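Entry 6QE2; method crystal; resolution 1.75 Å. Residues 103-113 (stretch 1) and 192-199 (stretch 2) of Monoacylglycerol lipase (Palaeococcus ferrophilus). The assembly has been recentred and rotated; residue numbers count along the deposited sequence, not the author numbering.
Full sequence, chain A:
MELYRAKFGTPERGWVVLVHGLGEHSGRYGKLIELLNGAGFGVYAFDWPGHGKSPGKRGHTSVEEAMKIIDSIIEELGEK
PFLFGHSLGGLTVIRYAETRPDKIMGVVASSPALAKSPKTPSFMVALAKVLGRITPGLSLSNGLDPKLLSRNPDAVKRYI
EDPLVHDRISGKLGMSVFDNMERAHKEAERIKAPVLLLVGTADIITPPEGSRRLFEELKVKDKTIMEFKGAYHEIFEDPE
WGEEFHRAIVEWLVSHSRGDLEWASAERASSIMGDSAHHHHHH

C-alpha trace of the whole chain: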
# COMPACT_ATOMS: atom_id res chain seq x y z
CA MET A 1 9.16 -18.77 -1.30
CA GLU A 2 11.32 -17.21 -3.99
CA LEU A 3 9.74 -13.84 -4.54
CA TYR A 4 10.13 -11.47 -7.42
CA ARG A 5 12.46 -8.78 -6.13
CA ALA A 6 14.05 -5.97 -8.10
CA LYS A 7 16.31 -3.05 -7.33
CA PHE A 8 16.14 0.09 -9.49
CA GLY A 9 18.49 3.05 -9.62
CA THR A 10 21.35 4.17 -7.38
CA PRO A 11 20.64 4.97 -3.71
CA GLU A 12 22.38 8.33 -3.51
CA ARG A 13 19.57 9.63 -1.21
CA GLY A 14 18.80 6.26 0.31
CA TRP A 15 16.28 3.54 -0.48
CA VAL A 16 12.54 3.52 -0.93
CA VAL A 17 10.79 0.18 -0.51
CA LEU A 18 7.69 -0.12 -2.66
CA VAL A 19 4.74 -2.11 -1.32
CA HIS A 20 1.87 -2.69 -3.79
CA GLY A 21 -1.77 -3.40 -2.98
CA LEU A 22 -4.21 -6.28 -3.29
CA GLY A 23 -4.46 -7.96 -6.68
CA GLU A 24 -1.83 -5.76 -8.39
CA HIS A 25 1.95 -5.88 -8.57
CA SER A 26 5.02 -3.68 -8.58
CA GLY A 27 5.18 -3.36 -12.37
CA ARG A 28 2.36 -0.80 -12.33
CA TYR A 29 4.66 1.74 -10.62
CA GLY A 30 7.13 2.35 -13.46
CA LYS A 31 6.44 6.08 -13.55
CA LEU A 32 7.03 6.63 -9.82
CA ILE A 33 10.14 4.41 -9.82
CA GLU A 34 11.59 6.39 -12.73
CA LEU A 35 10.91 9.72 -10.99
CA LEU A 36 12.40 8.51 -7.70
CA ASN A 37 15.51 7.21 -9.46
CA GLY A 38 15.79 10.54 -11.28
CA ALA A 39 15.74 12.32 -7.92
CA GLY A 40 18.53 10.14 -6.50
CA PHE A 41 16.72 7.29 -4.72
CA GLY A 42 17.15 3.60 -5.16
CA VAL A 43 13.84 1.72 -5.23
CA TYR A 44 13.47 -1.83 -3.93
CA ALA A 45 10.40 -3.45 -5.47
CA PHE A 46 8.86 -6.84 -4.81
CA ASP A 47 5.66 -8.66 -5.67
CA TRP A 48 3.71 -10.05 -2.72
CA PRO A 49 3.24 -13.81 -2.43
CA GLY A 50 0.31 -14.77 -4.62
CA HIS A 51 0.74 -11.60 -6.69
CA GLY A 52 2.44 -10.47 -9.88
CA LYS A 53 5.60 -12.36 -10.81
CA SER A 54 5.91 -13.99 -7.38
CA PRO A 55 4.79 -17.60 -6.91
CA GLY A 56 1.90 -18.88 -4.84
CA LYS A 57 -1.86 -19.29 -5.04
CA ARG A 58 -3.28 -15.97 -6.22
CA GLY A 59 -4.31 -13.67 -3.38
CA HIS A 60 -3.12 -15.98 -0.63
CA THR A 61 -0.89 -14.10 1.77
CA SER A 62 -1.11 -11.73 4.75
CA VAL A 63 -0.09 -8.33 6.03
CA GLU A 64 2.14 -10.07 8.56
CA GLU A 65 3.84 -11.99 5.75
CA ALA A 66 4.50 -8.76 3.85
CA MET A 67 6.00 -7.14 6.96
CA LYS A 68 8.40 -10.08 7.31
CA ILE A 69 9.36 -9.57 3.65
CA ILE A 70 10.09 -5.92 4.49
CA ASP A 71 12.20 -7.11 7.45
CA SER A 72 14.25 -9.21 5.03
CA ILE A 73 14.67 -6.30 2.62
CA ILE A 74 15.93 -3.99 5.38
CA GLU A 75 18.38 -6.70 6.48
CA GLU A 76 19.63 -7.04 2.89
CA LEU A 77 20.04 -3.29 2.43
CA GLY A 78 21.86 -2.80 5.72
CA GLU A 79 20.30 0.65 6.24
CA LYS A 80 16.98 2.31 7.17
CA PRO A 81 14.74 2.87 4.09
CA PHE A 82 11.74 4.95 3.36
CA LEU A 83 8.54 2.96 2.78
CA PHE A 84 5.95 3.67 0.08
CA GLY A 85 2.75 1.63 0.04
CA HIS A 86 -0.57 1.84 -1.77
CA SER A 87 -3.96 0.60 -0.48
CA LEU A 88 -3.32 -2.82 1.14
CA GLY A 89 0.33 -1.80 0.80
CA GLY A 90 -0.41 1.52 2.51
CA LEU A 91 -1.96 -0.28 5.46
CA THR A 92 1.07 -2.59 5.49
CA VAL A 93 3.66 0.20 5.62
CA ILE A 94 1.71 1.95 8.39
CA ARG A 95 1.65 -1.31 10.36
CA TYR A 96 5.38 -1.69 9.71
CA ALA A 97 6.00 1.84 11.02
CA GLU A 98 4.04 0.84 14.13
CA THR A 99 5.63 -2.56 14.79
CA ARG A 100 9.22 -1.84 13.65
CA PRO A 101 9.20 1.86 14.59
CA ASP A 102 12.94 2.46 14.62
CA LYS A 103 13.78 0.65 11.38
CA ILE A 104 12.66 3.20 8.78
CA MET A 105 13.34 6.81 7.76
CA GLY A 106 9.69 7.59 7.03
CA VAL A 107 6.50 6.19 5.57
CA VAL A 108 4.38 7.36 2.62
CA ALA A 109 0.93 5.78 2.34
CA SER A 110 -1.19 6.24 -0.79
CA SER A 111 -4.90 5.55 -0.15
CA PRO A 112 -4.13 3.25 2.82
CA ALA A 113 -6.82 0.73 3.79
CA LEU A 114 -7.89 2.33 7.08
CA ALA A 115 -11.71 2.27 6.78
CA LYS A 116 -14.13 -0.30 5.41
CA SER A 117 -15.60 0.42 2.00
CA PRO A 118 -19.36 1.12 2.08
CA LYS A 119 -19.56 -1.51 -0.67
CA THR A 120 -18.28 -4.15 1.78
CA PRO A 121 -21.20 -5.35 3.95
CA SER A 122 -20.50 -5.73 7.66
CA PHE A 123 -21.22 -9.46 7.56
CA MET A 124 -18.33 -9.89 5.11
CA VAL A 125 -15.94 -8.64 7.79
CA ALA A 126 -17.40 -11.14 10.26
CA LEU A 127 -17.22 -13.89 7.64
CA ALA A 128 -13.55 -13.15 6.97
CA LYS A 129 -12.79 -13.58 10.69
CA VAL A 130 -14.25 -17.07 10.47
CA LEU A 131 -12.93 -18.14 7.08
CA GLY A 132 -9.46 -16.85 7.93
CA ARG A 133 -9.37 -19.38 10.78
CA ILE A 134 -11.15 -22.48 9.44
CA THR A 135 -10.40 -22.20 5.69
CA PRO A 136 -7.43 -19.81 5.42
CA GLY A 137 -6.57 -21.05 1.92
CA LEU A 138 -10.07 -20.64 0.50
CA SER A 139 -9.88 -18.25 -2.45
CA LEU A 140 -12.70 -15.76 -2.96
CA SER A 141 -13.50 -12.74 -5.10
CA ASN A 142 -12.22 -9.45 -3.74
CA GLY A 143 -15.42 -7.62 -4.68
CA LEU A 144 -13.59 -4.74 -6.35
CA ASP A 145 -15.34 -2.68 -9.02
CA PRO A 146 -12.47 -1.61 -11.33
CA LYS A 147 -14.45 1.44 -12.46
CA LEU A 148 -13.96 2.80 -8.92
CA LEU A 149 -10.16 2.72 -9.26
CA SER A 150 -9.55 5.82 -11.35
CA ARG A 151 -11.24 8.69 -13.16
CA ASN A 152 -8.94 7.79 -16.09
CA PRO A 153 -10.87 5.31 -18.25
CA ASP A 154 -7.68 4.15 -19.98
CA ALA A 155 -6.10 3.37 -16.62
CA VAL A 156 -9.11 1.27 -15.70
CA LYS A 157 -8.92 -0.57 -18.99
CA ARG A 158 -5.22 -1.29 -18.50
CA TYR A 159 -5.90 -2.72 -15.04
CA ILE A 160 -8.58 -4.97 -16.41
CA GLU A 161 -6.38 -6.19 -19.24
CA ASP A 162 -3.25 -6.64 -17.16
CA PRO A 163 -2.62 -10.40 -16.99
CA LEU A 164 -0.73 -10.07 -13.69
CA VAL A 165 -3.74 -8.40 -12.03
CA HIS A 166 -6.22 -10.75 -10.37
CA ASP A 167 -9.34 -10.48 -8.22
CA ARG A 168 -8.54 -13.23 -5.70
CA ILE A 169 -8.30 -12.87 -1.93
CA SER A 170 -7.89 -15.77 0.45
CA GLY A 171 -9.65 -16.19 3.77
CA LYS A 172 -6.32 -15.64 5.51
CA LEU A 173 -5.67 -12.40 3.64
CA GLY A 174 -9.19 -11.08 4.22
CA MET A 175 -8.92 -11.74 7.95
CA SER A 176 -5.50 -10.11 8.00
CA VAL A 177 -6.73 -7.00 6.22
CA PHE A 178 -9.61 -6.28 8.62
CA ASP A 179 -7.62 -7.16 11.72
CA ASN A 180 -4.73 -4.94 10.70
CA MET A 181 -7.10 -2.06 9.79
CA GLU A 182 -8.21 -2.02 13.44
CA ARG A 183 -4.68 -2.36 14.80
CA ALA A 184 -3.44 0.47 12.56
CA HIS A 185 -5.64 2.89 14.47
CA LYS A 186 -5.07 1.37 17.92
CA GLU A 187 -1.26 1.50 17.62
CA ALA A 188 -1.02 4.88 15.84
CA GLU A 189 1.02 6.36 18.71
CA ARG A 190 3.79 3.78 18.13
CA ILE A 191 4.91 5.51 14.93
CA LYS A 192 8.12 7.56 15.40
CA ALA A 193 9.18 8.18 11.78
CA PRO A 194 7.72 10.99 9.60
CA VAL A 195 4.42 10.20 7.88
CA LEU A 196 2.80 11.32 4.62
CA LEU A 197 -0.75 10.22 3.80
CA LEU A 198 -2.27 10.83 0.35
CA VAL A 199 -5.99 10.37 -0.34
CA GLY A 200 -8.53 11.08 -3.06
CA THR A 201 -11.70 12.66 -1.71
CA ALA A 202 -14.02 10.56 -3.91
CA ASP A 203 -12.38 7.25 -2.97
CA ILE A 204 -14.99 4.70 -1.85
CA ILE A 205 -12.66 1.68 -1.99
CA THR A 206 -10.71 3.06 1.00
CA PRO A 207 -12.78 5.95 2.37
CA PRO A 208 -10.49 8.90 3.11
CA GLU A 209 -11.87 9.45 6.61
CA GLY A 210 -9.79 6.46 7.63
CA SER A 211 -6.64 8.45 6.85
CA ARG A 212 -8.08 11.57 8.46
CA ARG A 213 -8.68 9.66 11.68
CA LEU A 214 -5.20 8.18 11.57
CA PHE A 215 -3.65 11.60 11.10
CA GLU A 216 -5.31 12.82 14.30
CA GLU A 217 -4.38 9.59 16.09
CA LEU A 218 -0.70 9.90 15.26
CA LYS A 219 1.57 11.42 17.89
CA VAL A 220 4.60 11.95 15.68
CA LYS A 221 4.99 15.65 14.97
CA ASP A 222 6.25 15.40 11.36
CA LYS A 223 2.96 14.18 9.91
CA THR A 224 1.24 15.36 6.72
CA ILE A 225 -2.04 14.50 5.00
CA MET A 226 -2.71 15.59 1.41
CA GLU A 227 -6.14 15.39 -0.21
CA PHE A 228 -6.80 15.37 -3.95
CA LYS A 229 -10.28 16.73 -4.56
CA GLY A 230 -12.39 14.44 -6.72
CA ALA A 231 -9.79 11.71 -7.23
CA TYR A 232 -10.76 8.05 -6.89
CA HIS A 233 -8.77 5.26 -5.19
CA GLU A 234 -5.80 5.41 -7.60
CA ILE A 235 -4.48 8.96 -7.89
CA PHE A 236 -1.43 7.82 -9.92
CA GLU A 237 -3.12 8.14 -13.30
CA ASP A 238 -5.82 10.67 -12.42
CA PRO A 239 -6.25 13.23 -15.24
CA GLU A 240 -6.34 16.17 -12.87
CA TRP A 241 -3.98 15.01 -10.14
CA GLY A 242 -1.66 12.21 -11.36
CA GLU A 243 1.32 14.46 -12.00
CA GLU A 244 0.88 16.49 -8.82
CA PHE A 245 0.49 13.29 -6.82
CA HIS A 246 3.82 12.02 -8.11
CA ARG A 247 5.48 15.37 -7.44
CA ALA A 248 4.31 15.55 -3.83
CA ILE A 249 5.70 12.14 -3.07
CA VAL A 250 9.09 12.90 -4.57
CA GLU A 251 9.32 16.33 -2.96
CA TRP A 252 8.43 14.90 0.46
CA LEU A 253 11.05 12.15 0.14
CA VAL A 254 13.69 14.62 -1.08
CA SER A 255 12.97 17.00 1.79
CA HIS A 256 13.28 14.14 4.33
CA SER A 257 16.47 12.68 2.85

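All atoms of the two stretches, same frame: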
# COMPACT_ATOMS: atom_id res chain seq x y z
N LYS A 103 13.10 1.20 12.55
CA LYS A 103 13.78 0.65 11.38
C LYS A 103 13.64 1.40 10.05
O LYS A 103 14.24 1.00 9.07
CB LYS A 103 13.35 -0.80 11.19
CG LYS A 103 13.84 -1.73 12.28
CD LYS A 103 13.38 -3.16 12.03
CE LYS A 103 14.10 -3.81 10.87
NZ LYS A 103 15.56 -3.95 11.15
N ILE A 104 12.87 2.48 10.02
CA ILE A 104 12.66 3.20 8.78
C ILE A 104 12.89 4.70 8.92
O ILE A 104 12.85 5.23 10.01
CB ILE A 104 11.23 2.98 8.25
CG1 ILE A 104 10.22 3.49 9.27
CG2 ILE A 104 10.99 1.52 7.96
CD1 ILE A 104 8.80 3.50 8.77
N MET A 105 13.14 5.37 7.79
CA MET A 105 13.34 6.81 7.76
C MET A 105 12.03 7.58 7.68
O MET A 105 12.01 8.78 7.99
CB MET A 105 14.21 7.21 6.57
CG MET A 105 15.62 6.67 6.60
SD MET A 105 16.48 7.23 8.08
CE MET A 105 16.55 8.99 7.78
N GLY A 106 10.95 6.93 7.28
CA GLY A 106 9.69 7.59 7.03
C GLY A 106 8.78 6.68 6.23
O GLY A 106 9.21 5.68 5.65
N VAL A 107 7.50 7.03 6.22
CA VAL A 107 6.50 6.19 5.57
C VAL A 107 5.54 7.07 4.77
O VAL A 107 5.04 8.08 5.27
CB VAL A 107 5.74 5.30 6.58
CG1 VAL A 107 5.13 6.12 7.72
CG2 VAL A 107 4.68 4.50 5.87
N VAL A 108 5.33 6.70 3.51
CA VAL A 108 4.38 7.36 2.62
C VAL A 108 3.30 6.34 2.30
O VAL A 108 3.61 5.24 1.82
CB VAL A 108 5.05 7.85 1.32
CG1 VAL A 108 4.02 8.53 0.43
CG2 VAL A 108 6.24 8.76 1.62
N ALA A 109 2.05 6.68 2.58
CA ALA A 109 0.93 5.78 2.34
C ALA A 109 -0.04 6.44 1.37
O ALA A 109 -0.60 7.50 1.66
CB ALA A 109 0.23 5.42 3.65
N SER A 110 -0.21 5.82 0.21
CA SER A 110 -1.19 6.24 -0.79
C SER A 110 -2.48 5.45 -0.56
O SER A 110 -2.46 4.21 -0.59
CB SER A 110 -0.64 6.00 -2.19
OG SER A 110 -1.68 5.82 -3.14
N SER A 111 -3.59 6.16 -0.37
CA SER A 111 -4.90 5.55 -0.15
C SER A 111 -4.85 4.33 0.77
O SER A 111 -5.33 3.26 0.39
CB SER A 111 -5.52 5.13 -1.49
OG SER A 111 -5.62 6.24 -2.38
N PRO A 112 -4.27 4.44 1.97
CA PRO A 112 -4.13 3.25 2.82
C PRO A 112 -5.49 2.73 3.27
O PRO A 112 -6.45 3.49 3.46
CB PRO A 112 -3.30 3.75 4.00
CG PRO A 112 -3.56 5.22 4.05
CD PRO A 112 -3.73 5.64 2.62
N ALA A 113 -5.58 1.40 3.40
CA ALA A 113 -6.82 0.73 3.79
C ALA A 113 -7.01 0.90 5.29
O ALA A 113 -6.56 0.09 6.09
CB ALA A 113 -6.77 -0.74 3.38
N LYS A 192 7.11 6.54 15.09
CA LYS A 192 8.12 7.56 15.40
C LYS A 192 8.70 8.25 14.18
O LYS A 192 9.22 9.37 14.31
CB LYS A 192 9.27 6.93 16.20
CG LYS A 192 8.82 6.31 17.53
CD LYS A 192 8.25 7.44 18.47
CE LYS A 192 8.26 7.06 19.97
NZ LYS A 192 7.13 6.18 20.40
N ALA A 193 8.62 7.62 13.00
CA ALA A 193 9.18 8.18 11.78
C ALA A 193 8.18 9.17 11.14
O ALA A 193 6.98 9.08 11.37
CB ALA A 193 9.50 7.05 10.79
N PRO A 194 8.64 10.07 10.29
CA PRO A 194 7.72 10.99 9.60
C PRO A 194 6.74 10.26 8.70
O PRO A 194 7.05 9.22 8.12
CB PRO A 194 8.66 11.89 8.79
CG PRO A 194 9.95 11.84 9.53
CD PRO A 194 10.06 10.43 10.05
N VAL A 195 5.54 10.83 8.57
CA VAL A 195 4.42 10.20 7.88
C VAL A 195 3.87 11.15 6.83
O VAL A 195 3.68 12.35 7.09
CB VAL A 195 3.30 9.80 8.87
CG1 VAL A 195 2.06 9.32 8.11
CG2 VAL A 195 3.79 8.75 9.84
N LEU A 196 3.57 10.62 5.64
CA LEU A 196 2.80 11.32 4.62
C LEU A 196 1.66 10.42 4.18
O LEU A 196 1.89 9.28 3.76
CB LEU A 196 3.68 11.70 3.42
CG LEU A 196 2.97 12.25 2.18
CD1 LEU A 196 2.23 13.56 2.49
CD2 LEU A 196 3.95 12.42 1.03
N LEU A 197 0.43 10.91 4.28
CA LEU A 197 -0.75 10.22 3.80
C LEU A 197 -1.33 10.97 2.61
O LEU A 197 -1.46 12.20 2.66
CB LEU A 197 -1.81 10.12 4.92
CG LEU A 197 -1.31 9.54 6.24
CD1 LEU A 197 -2.41 9.65 7.29
CD2 LEU A 197 -0.91 8.08 6.07
N LEU A 198 -1.70 10.24 1.56
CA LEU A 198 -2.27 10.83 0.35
C LEU A 198 -3.59 10.14 0.04
O LEU A 198 -3.63 8.91 -0.07
CB LEU A 198 -1.32 10.70 -0.85
CG LEU A 198 0.12 11.17 -0.68
CD1 LEU A 198 1.03 9.97 -0.77
CD2 LEU A 198 0.49 12.19 -1.73
N VAL A 199 -4.67 10.93 -0.10
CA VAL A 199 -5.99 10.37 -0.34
C VAL A 199 -6.72 11.15 -1.42
O VAL A 199 -6.49 12.35 -1.61
CB VAL A 199 -6.85 10.34 0.95
CG1 VAL A 199 -6.21 9.43 1.99
CG2 VAL A 199 -7.01 11.75 1.51

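The strand that carries V107 to S110 runs parallel to the one that carries V195 to L198, their axes approaching to 4.8 Å with only 7° between their directions. Five backbone hydrogen bonds join them in the alternating pattern of parallel pairing, in which a residue on one strand bonds to two residues that flank its partner on the other. V107, paired with V195, donates from its N to P194 O (2.9 Å) and accepts at its O from L196 N (3.0 Å). A109, paired with L197, repeats the arrangement two residues on, with A109 N to L196 O at 2.9 Å and L198 N to A109 O at 3.0 Å. The ladder closes with S111 N to L198 O (2.8 Å), so the hydrogen bonding runs one residue past the strand, although S111 itself has left β geometry (phi/psi 41/53). Several carbonyls also receive a CA-H...O contact; V108 CA, for example, lies 3.3 Å from L196 O, beside the A109 bond to the same oxygen.

Because the strands are in register, paired side chains emerge on the same face. On one face V107 CG1 packs against V195 CG2 at 3.6 Å, and A109 CB meets L197 CD2 at 3.8 Å. The end of the L197 side chain bends nearer to stretch 1, and its CD2 also lies 4.4 Å from P112 CG. The other face carries V108, S110, L196 and L198. Here V108 CG1 touches both leucines, at 3.9 Å from L196 CD2 and 3.5 Å from L198 CD1, the latter reached by a side chain whose chi2 of 114° lies between wells. S110 OG and S111 OG are hydrogen-bonded elsewhere in the structure.

Ahead of the ladder, A193 points its CB toward stretch 1. A193 CB lies 3.9 Å from I104 CG1, which extends the apolar packing beyond the paired residues; the same CB is 3.8 Å from the backbone G106 N.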